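Local coordinates for protein aldehyde dehydrogenase (Staphylococcus aureus, PDB 6K10) that oxidises the aldehyde 4,4'-diaponeurosporen-4-al to 4,4'-diaponeurosporenoic acid with NAD+, a step in the biosynthesis of the carotenoid staphyloxanthin, at residues F121-Q126 / K243-G248; K201-A206 / V214-G219; R238-K243 / S272-E277; D331-T334 / A338-Q341. The protein carries 1 engineered substitution. All coordinates share one frame; numbering follows the deposited sequence.

Contact 1: residues F121-Q126 / K243-G248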
# COMPACT_ATOMS: atom_id res chain seq x y z
N PHE A 121 1.30 4.47 -23.48
CA PHE A 121 2.01 4.85 -24.69
C PHE A 121 2.97 6.02 -24.52
O PHE A 121 3.86 6.18 -25.36
CB PHE A 121 1.00 5.21 -25.80
CG PHE A 121 0.31 6.54 -25.59
CD1 PHE A 121 0.92 7.73 -25.95
CD2 PHE A 121 -0.96 6.60 -25.05
CE1 PHE A 121 0.29 8.94 -25.76
CE2 PHE A 121 -1.60 7.81 -24.86
CZ PHE A 121 -0.97 8.99 -25.23
N ASN A 122 2.81 6.85 -23.48
CA ASN A 122 3.45 8.17 -23.51
C ASN A 122 4.92 8.13 -23.14
O ASN A 122 5.73 8.83 -23.75
CB ASN A 122 2.68 9.14 -22.61
CG ASN A 122 2.59 8.69 -21.17
OD1 ASN A 122 2.38 7.51 -20.88
ND2 ASN A 122 2.74 9.64 -20.25
N TYR A 123 5.30 7.33 -22.14
CA TYR A 123 6.70 6.99 -21.89
C TYR A 123 6.79 5.47 -21.93
O TYR A 123 6.97 4.81 -20.90
CB TYR A 123 7.20 7.57 -20.57
CG TYR A 123 7.22 9.08 -20.57
CD1 TYR A 123 6.06 9.80 -20.31
CD2 TYR A 123 8.38 9.79 -20.85
CE1 TYR A 123 6.06 11.18 -20.32
CE2 TYR A 123 8.39 11.17 -20.85
CZ TYR A 123 7.23 11.86 -20.59
OH TYR A 123 7.23 13.24 -20.59
N PRO A 124 6.67 4.89 -23.13
CA PRO A 124 6.37 3.46 -23.23
C PRO A 124 7.52 2.57 -22.81
O PRO A 124 7.30 1.39 -22.52
CB PRO A 124 6.04 3.28 -24.72
CG PRO A 124 6.82 4.36 -25.40
CD PRO A 124 6.85 5.53 -24.45
N PHE A 125 8.74 3.10 -22.77
CA PHE A 125 9.90 2.34 -22.33
C PHE A 125 10.12 2.50 -20.82
O PHE A 125 10.18 1.51 -20.09
CB PHE A 125 11.13 2.79 -23.12
CG PHE A 125 12.40 2.08 -22.77
CD1 PHE A 125 13.24 2.57 -21.79
CD2 PHE A 125 12.76 0.91 -23.43
CE1 PHE A 125 14.41 1.92 -21.46
CE2 PHE A 125 13.93 0.25 -23.11
CZ PHE A 125 14.76 0.76 -22.12
N GLN A 126 10.20 3.75 -20.35
CA GLN A 126 10.45 4.00 -18.93
C GLN A 126 9.35 3.40 -18.05
O GLN A 126 9.64 2.85 -16.98
CB GLN A 126 10.58 5.50 -18.67
CG GLN A 126 10.21 5.95 -17.27
CD GLN A 126 11.27 5.63 -16.23
OE1 GLN A 126 12.33 5.10 -16.55
NE2 GLN A 126 10.98 5.95 -14.98
N LYS A 243 5.43 21.33 -19.60
CA LYS A 243 4.23 21.20 -20.40
C LYS A 243 4.50 20.63 -21.79
O LYS A 243 3.77 19.75 -22.25
CB LYS A 243 3.52 22.55 -20.53
CG LYS A 243 2.38 22.57 -21.54
CD LYS A 243 1.30 21.56 -21.15
CE LYS A 243 0.01 21.80 -21.91
NZ LYS A 243 -1.09 20.94 -21.37
N PHE A 244 5.53 21.12 -22.48
CA PHE A 244 5.71 20.80 -23.89
C PHE A 244 6.79 19.76 -24.14
O PHE A 244 7.02 19.39 -25.30
CB PHE A 244 5.97 22.09 -24.66
CG PHE A 244 4.80 23.03 -24.62
CD1 PHE A 244 3.65 22.72 -25.32
CD2 PHE A 244 4.82 24.16 -23.83
CE1 PHE A 244 2.55 23.56 -25.27
CE2 PHE A 244 3.73 25.00 -23.77
CZ PHE A 244 2.59 24.70 -24.50
N THR A 245 7.46 19.28 -23.09
CA THR A 245 8.14 18.00 -23.18
C THR A 245 7.15 16.91 -23.57
O THR A 245 6.03 16.86 -23.04
CB THR A 245 8.80 17.66 -21.83
OG1 THR A 245 9.90 18.55 -21.60
CG2 THR A 245 9.29 16.22 -21.80
N ASN A 246 7.55 16.06 -24.51
CA ASN A 246 6.72 14.96 -25.01
C ASN A 246 5.40 15.46 -25.60
O ASN A 246 4.40 14.74 -25.61
CB ASN A 246 6.46 13.91 -23.92
CG ASN A 246 6.15 12.54 -24.50
OD1 ASN A 246 6.58 12.20 -25.60
ND2 ASN A 246 5.39 11.74 -23.75
N ALA A 247 5.40 16.70 -26.09
CA ALA A 247 4.22 17.33 -26.68
C ALA A 247 3.03 17.29 -25.72
O ALA A 247 1.88 17.13 -26.14
CB ALA A 247 3.86 16.67 -28.02
N GLY A 248 3.30 17.44 -24.43
CA GLY A 248 2.25 17.48 -23.44
C GLY A 248 1.70 16.14 -23.00
O GLY A 248 0.79 16.10 -22.17
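Asn246 reaches across to the 121-126 loop with its amide nitrogen, which meets both the backbone of Asn122 and the ring of Tyr123. Its ND2 donates to the carbonyl O of Asn122 at 2.9 Å. The bond is bent, 138° at the hydrogen, and the donor stands above the carbonyl plane. The same ND2 lies over one face of Tyr123, displaced toward the rim, 3.5 Å from CE1, with amide and ring planes 53° apart. CG of Asn246 stands opposite the backbone N (chi1 -155°), which carries the amide toward the loop. Lys61 also bonds Asn122 O, while Gln249 O takes bonds from the ND2 atoms of both Asn122 and Asn246; Asn246 ND2 thus bonds two carbonyl oxygens, and Gln249 O joins the two amide nitrogens. Asn122 belongs to the P-F-N-Y-P sequence of the aldehyde dehydrogenase family, whose asparagine usually supplies its side-chain amide to the oxyanion hole; here that side chain lies about 5 Å from the side chain of Ser251, the engineered residue at a predicted active-site position. ND2 of Asn122 lies at the edge of the Tyr123 ring, in its plane. Toward the phenol end the fit is looser. Tyr123 OH passes CB of Asn246 at 3.5 Å and the methyl CG2 of Thr245 at 3.8 Å, contacts without a hydrogen bond between the segments; the hydroxyl is paired instead with OG1 of Thr250. Although slacker, this end is still buried, and Thr245 turns OG1 back to bond the carbonyl of Phe241 in helix 232-244.

Contact 2: residues K201-A206 / V214-G219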
# COMPACT_ATOMS: atom_id res chain seq x y z
N LYS A 201 -9.74 1.68 -13.58
CA LYS A 201 -10.92 1.15 -12.90
C LYS A 201 -11.16 -0.31 -13.27
O LYS A 201 -11.53 -1.12 -12.42
CB LYS A 201 -12.15 1.99 -13.25
CG LYS A 201 -12.12 3.41 -12.68
N ILE A 202 -10.94 -0.66 -14.54
CA ILE A 202 -11.14 -2.04 -14.99
C ILE A 202 -10.09 -2.96 -14.36
O ILE A 202 -10.41 -4.05 -13.86
CB ILE A 202 -11.10 -2.12 -16.53
CG1 ILE A 202 -12.24 -1.30 -17.13
CG2 ILE A 202 -11.16 -3.57 -17.00
CD1 ILE A 202 -12.14 -1.14 -18.64
N VAL A 203 -8.83 -2.54 -14.38
CA VAL A 203 -7.75 -3.31 -13.77
C VAL A 203 -8.04 -3.58 -12.30
O VAL A 203 -7.86 -4.69 -11.80
CB VAL A 203 -6.40 -2.57 -13.94
CG1 VAL A 203 -5.31 -3.24 -13.12
CG2 VAL A 203 -6.02 -2.51 -15.41
N TYR A 204 -8.52 -2.56 -11.59
CA TYR A 204 -8.64 -2.63 -10.15
C TYR A 204 -9.91 -3.36 -9.71
O TYR A 204 -9.93 -3.93 -8.61
CB TYR A 204 -8.57 -1.21 -9.58
CG TYR A 204 -8.57 -1.10 -8.08
CD1 TYR A 204 -7.61 -1.74 -7.32
CD2 TYR A 204 -9.45 -0.24 -7.44
CE1 TYR A 204 -7.59 -1.61 -5.94
CE2 TYR A 204 -9.42 -0.09 -6.06
CZ TYR A 204 -8.49 -0.78 -5.32
OH TYR A 204 -8.46 -0.63 -3.95
N GLN A 205 -10.95 -3.38 -10.54
CA GLN A 205 -12.09 -4.24 -10.26
C GLN A 205 -11.76 -5.70 -10.53
O GLN A 205 -12.18 -6.59 -9.78
CB GLN A 205 -13.30 -3.79 -11.08
CG GLN A 205 -13.86 -2.44 -10.68
CD GLN A 205 -14.90 -1.92 -11.65
OE1 GLN A 205 -14.70 -0.90 -12.31
NE2 GLN A 205 -16.02 -2.62 -11.74
N ALA A 206 -11.02 -5.97 -11.61
CA ALA A 206 -10.62 -7.34 -11.92
C ALA A 206 -9.71 -7.90 -10.84
O ALA A 206 -9.89 -9.04 -10.39
CB ALA A 206 -9.93 -7.38 -13.28
N VAL A 214 -2.63 -3.96 -5.71
CA VAL A 214 -2.30 -3.19 -6.90
C VAL A 214 -1.57 -1.91 -6.54
O VAL A 214 -1.66 -1.40 -5.42
CB VAL A 214 -3.53 -2.82 -7.75
CG1 VAL A 214 -4.39 -4.04 -8.04
CG2 VAL A 214 -4.32 -1.73 -7.05
N THR A 215 -0.86 -1.38 -7.53
CA THR A 215 -0.46 0.01 -7.58
C THR A 215 -1.03 0.60 -8.86
O THR A 215 -0.87 0.03 -9.94
CB THR A 215 1.06 0.17 -7.55
OG1 THR A 215 1.54 -0.08 -6.22
CG2 THR A 215 1.47 1.57 -7.97
N LEU A 216 -1.73 1.73 -8.73
CA LEU A 216 -2.36 2.40 -9.86
C LEU A 216 -1.80 3.80 -10.00
O LEU A 216 -1.90 4.61 -9.06
CB LEU A 216 -3.88 2.44 -9.70
CG LEU A 216 -4.61 1.14 -9.37
CD1 LEU A 216 -6.08 1.42 -9.09
CD2 LEU A 216 -4.47 0.11 -10.49
N GLU A 217 -1.21 4.10 -11.15
CA GLU A 217 -0.74 5.43 -11.51
C GLU A 217 -1.68 5.96 -12.58
O GLU A 217 -1.60 5.53 -13.73
CB GLU A 217 0.71 5.39 -12.02
CG GLU A 217 1.73 4.90 -11.00
CD GLU A 217 2.24 6.00 -10.08
OE1 GLU A 217 1.94 7.18 -10.35
OE2 GLU A 217 2.93 5.68 -9.09
N MET A 218 -2.57 6.87 -12.20
CA MET A 218 -3.58 7.30 -13.17
C MET A 218 -3.45 8.79 -13.49
O MET A 218 -2.33 9.29 -13.67
CB MET A 218 -4.97 6.92 -12.67
CG MET A 218 -5.14 5.39 -12.62
SD MET A 218 -6.63 4.71 -11.85
CE MET A 218 -6.53 5.36 -10.19
N GLY A 219 -4.58 9.50 -13.60
CA GLY A 219 -4.56 10.79 -14.25
C GLY A 219 -5.36 11.84 -13.50
O GLY A 219 -5.53 11.79 -12.27
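Tyr204 lies across the side chains of Val214 and Leu216 at about a right angle to both. Its CB begins the contact, 3.7 Å from CD1 of Leu216. CG is equally near that methyl, which approaches the ring obliquely in an off-centre CH-pi contact, 4.2 Å from the centroid and 30° from the ring normal. CD2 of Tyr204 sees the same Leu216 CD1 at 4.1 Å. On the other side of the ring, CD1 of Tyr204 is 3.9 Å from Leu216 CD1 but meets CG2 of Val214 at 3.3 Å, a tight approach, and CE1 follows at 3.5 Å from that valine methyl. Beyond the ring, the hydroxyl leaves the contact altogether and hydrogen-bonds to the carbonyl O of Val212 in the second subunit. The course is set at chi1 (-175°), where the ring swings away from the backbone N and runs out over the strand.

Helix 197-209 is the crossover of a beta-alpha-beta unit in which strands 190-194 and 214-217 run parallel; its short segment here is antiparallel to strand 214-217 (171°), with the axes 9.7 Å apart. Val203 adds a smaller, looser contact, its CG1 standing 4.3 Å from CD2 of Leu216, and it also packs on Val191 and Phe193 of the neighbouring strand. Met419 of strand 418-419 borders Tyr204, Val214 and Leu216 alike. Glu217, a predicted active-site residue, ends the strand without touching the helix.

Contact 3: residues R238-K243 / S272-E277; sequences RICFGK and SKTLRE
Cys240 inserts its thiol between Thr274 and Leu275 of helix 264-279. With chi1 at -74°, the sulfur lies anti to its own carbonyl carbon, and this turn brings SG to 3.7 Å from CD2 and 3.8 Å from CG of Leu275, so that it rests against the branch point as well as one methyl. Its other flank meets Thr274, whose CG2 is 3.9 Å from both SG and CB of Cys240. Thr274 has a divided role: with chi1 at -70° the methyl is presented to the cysteine, while OG1 turns to Ser236 OG and Lys233 NZ, one turn and more earlier on helix 232-244. Polar and apolar branches of one residue thus grip the same helix at different levels.

Helix 232-244 lies in the chain between the parallel strands 223-226 and 256-260 of the second sheet, and helix 264-279 follows the latter; the contact joins two helices of this alpha/beta region. The leucine also leans on Phe244 and on Phe314 of strand 312-314, and Leu271 and Phe278 enclose Cys240 further. Arg238 points away from helix 264-279; its guanidinium bonds Asn398 O within the chain through NH1 and Ser441 O of the second subunit through NH2. At the exposed margin, Glu277 forms a salt bridge with Lys233.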
# COMPACT_ATOMS: atom_id res chain seq x y z
N ARG A 238 9.89 27.30 -16.75
CA ARG A 238 9.73 26.01 -16.10
C ARG A 238 8.37 25.38 -16.41
O ARG A 238 8.24 24.15 -16.46
CB ARG A 238 9.95 26.16 -14.59
CG ARG A 238 11.37 26.66 -14.30
CD ARG A 238 11.63 27.00 -12.84
NE ARG A 238 13.01 27.45 -12.68
CZ ARG A 238 13.56 27.86 -11.54
NH1 ARG A 238 12.84 27.90 -10.42
NH2 ARG A 238 14.83 28.24 -11.53
N ILE A 239 7.34 26.21 -16.64
CA ILE A 239 6.05 25.69 -17.06
C ILE A 239 6.16 25.07 -18.46
O ILE A 239 5.72 23.94 -18.69
CB ILE A 239 4.97 26.79 -17.03
CG1 ILE A 239 4.56 27.10 -15.59
CG2 ILE A 239 3.75 26.38 -17.84
CD1 ILE A 239 3.84 28.44 -15.42
N CYS A 240 6.74 25.81 -19.40
CA CYS A 240 6.87 25.30 -20.77
C CYS A 240 7.72 24.05 -20.82
O CYS A 240 7.45 23.13 -21.61
CB CYS A 240 7.46 26.39 -21.68
SG CYS A 240 6.32 27.72 -22.11
N PHE A 241 8.77 23.99 -19.99
CA PHE A 241 9.60 22.79 -19.90
C PHE A 241 8.76 21.57 -19.54
O PHE A 241 8.83 20.53 -20.20
CB PHE A 241 10.71 23.01 -18.87
CG PHE A 241 11.46 21.75 -18.53
CD1 PHE A 241 12.44 21.25 -19.37
CD2 PHE A 241 11.19 21.07 -17.35
CE1 PHE A 241 13.13 20.10 -19.04
CE2 PHE A 241 11.88 19.92 -17.03
CZ PHE A 241 12.85 19.44 -17.87
N GLY A 242 7.96 21.67 -18.47
CA GLY A 242 7.14 20.55 -18.05
C GLY A 242 5.93 20.30 -18.91
O GLY A 242 5.44 19.17 -18.97
N LYS A 243 5.43 21.33 -19.60
CA LYS A 243 4.23 21.20 -20.40
C LYS A 243 4.50 20.63 -21.79
O LYS A 243 3.77 19.75 -22.25
CB LYS A 243 3.52 22.55 -20.53
CG LYS A 243 2.38 22.57 -21.54
CD LYS A 243 1.30 21.56 -21.15
CE LYS A 243 0.01 21.80 -21.91
NZ LYS A 243 -1.09 20.94 -21.37
N SER A 272 4.73 32.97 -24.42
CA SER A 272 4.94 33.06 -25.86
C SER A 272 6.40 33.30 -26.20
O SER A 272 6.95 32.68 -27.11
CB SER A 272 4.06 34.17 -26.44
OG SER A 272 2.70 34.00 -26.09
N LYS A 273 7.05 34.20 -25.46
CA LYS A 273 8.47 34.47 -25.68
C LYS A 273 9.31 33.23 -25.43
O LYS A 273 10.23 32.93 -26.19
CB LYS A 273 8.92 35.62 -24.78
CG LYS A 273 10.42 35.85 -24.79
CD LYS A 273 10.80 36.95 -23.81
CE LYS A 273 11.24 38.20 -24.53
NZ LYS A 273 11.79 39.21 -23.57
N THR A 274 9.02 32.50 -24.35
CA THR A 274 9.78 31.30 -24.02
C THR A 274 9.63 30.24 -25.10
O THR A 274 10.61 29.59 -25.48
CB THR A 274 9.31 30.76 -22.67
OG1 THR A 274 9.73 31.64 -21.62
CG2 THR A 274 9.88 29.37 -22.42
N LEU A 275 8.41 30.06 -25.61
CA LEU A 275 8.19 29.08 -26.66
C LEU A 275 9.00 29.41 -27.91
O LEU A 275 9.53 28.51 -28.57
CB LEU A 275 6.70 28.99 -26.98
CG LEU A 275 5.86 28.35 -25.87
CD1 LEU A 275 4.37 28.55 -26.12
CD2 LEU A 275 6.20 26.88 -25.76
N ARG A 276 9.11 30.69 -28.25
CA ARG A 276 9.96 31.09 -29.37
C ARG A 276 11.43 30.83 -29.07
O ARG A 276 12.19 30.41 -29.95
CB ARG A 276 9.73 32.56 -29.71
CG ARG A 276 8.34 32.85 -30.26
CD ARG A 276 7.99 31.92 -31.41
NE ARG A 276 6.63 32.12 -31.88
CZ ARG A 276 5.99 31.28 -32.69
NH1 ARG A 276 4.74 31.54 -33.07
NH2 ARG A 276 6.59 30.19 -33.13
N GLU A 277 11.86 31.07 -27.83
CA GLU A 277 13.22 30.75 -27.43
C GLU A 277 13.48 29.26 -27.51
O GLU A 277 14.56 28.82 -27.95
CB GLU A 277 13.49 31.27 -26.02
CG GLU A 277 13.57 32.77 -25.90
CD GLU A 277 13.53 33.25 -24.46
OE1 GLU A 277 13.16 32.44 -23.58
OE2 GLU A 277 13.87 34.42 -24.20

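Contact 4: residues D331-T334 / A338-Q341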
# COMPACT_ATOMS: atom_id res chain seq x y z
N ASP A 331 -6.72 31.69 -23.72
CA ASP A 331 -7.08 32.72 -22.76
C ASP A 331 -8.59 32.76 -22.59
O ASP A 331 -9.34 32.24 -23.43
CB ASP A 331 -6.55 34.09 -23.21
CG ASP A 331 -6.53 35.11 -22.09
OD1 ASP A 331 -6.79 34.73 -20.93
OD2 ASP A 331 -6.26 36.29 -22.38
N HIS A 332 -9.04 33.38 -21.49
CA HIS A 332 -10.46 33.54 -21.19
C HIS A 332 -11.19 32.20 -21.08
O HIS A 332 -12.37 32.09 -21.43
CB HIS A 332 -11.15 34.44 -22.23
CG HIS A 332 -10.49 35.77 -22.41
ND1 HIS A 332 -9.92 36.16 -23.61
CD2 HIS A 332 -10.31 36.80 -21.56
CE1 HIS A 332 -9.42 37.37 -23.48
NE2 HIS A 332 -9.64 37.79 -22.25
N VAL A 333 -10.49 31.18 -20.60
CA VAL A 333 -11.06 29.85 -20.46
C VAL A 333 -11.87 29.78 -19.18
O VAL A 333 -11.50 30.39 -18.16
CB VAL A 333 -9.94 28.79 -20.49
CG1 VAL A 333 -10.48 27.41 -20.12
CG2 VAL A 333 -9.28 28.75 -21.86
N THR A 334 -12.99 29.06 -19.21
CA THR A 334 -13.86 28.92 -18.06
C THR A 334 -14.01 27.45 -17.68
O THR A 334 -13.51 26.55 -18.36
CB THR A 334 -15.25 29.50 -18.34
OG1 THR A 334 -15.98 28.61 -19.19
CG2 THR A 334 -15.14 30.86 -19.01
N ALA A 338 -14.74 23.05 -23.09
CA ALA A 338 -14.44 21.65 -23.38
C ALA A 338 -13.04 21.28 -22.93
O ALA A 338 -12.79 20.15 -22.48
CB ALA A 338 -14.61 21.37 -24.88
N ILE A 339 -12.10 22.23 -23.03
CA ILE A 339 -10.72 21.98 -22.64
C ILE A 339 -10.58 21.77 -21.14
O ILE A 339 -9.56 21.23 -20.69
CB ILE A 339 -9.83 23.14 -23.14
CG1 ILE A 339 -8.36 22.74 -23.11
CG2 ILE A 339 -10.07 24.39 -22.31
CD1 ILE A 339 -7.97 21.76 -24.20
N MET A 340 -11.57 22.17 -20.34
CA MET A 340 -11.53 21.98 -18.90
C MET A 340 -12.36 20.78 -18.45
O MET A 340 -12.57 20.61 -17.24
CB MET A 340 -11.99 23.24 -18.18
CG MET A 340 -11.01 24.40 -18.28
SD MET A 340 -9.36 23.95 -17.71
CE MET A 340 -9.71 23.56 -15.99
N GLN A 341 -12.84 19.95 -19.38
CA GLN A 341 -13.65 18.80 -19.04
C GLN A 341 -12.90 17.48 -19.13
O GLN A 341 -13.43 16.46 -18.68
CB GLN A 341 -14.88 18.73 -19.96
CG GLN A 341 -15.66 20.02 -20.07
CD GLN A 341 -16.09 20.56 -18.72
OE1 GLN A 341 -16.55 19.82 -17.85
NE2 GLN A 341 -15.92 21.87 -18.53
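Val333 presses its CG1 methyl into the angle between Ile339 and Met340. The methyl meets CG of Met340 at 3.6 Å and CG2 of Ile339 at 3.8 Å, the valine and isoleucine side chains crossing nearly perpendicularly. With chi1 at 171°, CG1 is turned away from the valine's backbone N and across toward the 338-341 turn. Met340 also lies beside the main chain: its CG comes to 3.3 Å from the carbonyl O of Thr334, and its CB to 3.6 Å from that same O, close van der Waals contacts involving no hydrogen bond. Bends at chi2 and chi3 then fold the thioether back on itself.

Both segments belong to the connection between strands 324-330 and 348-354, which are parallel neighbours in the second sheet. Residues 338-340 form a 3-10 turn, with Gln341 N bonded to the carbonyl O of Ala338, and the chain then enters the E-I-F-G-P sequence of the family. On the sheet side, Val333 rests on Pro350 and Leu352 of strand 348-354, while Ile339 packs on Leu304 of helix 295-307. Thr334 is exposed, and its OG1 accepts a bond from the backbone N of Asp336, an ST turn. Upstream, Asp331 OD1 receives the backbone N of His332 at 2.7 Å, from above the carboxylate plane, while its OD2 overlies the imidazole near the rim and forms a salt bridge with Lys264.

How the contacts relate
Contacts 1 and 3 are continuous: both use helix 232-244, share Lys243, and touch where Phe244 CD2 packs 3.6 Å from Leu275 CD2. Lys243 NZ bonds the carbonyl oxygens of Gly346 and Ile348; Ile348 also supports Ile339 of contact 4, whose nearest atoms are about 7 Å from contact 1. Contact 2 lies in the first sheet, its centre 20 Å from that of contact 1, yet its Glu217 side chain is about 9 Å from that of Asn122. Loop 121-126 and strand 214-217 both lead from the first sheet to the predicted active site, whereas contacts 3 and 4 lie away from it. Contacts 2 and 3, 33 Å apart between centres, both reach the second subunit.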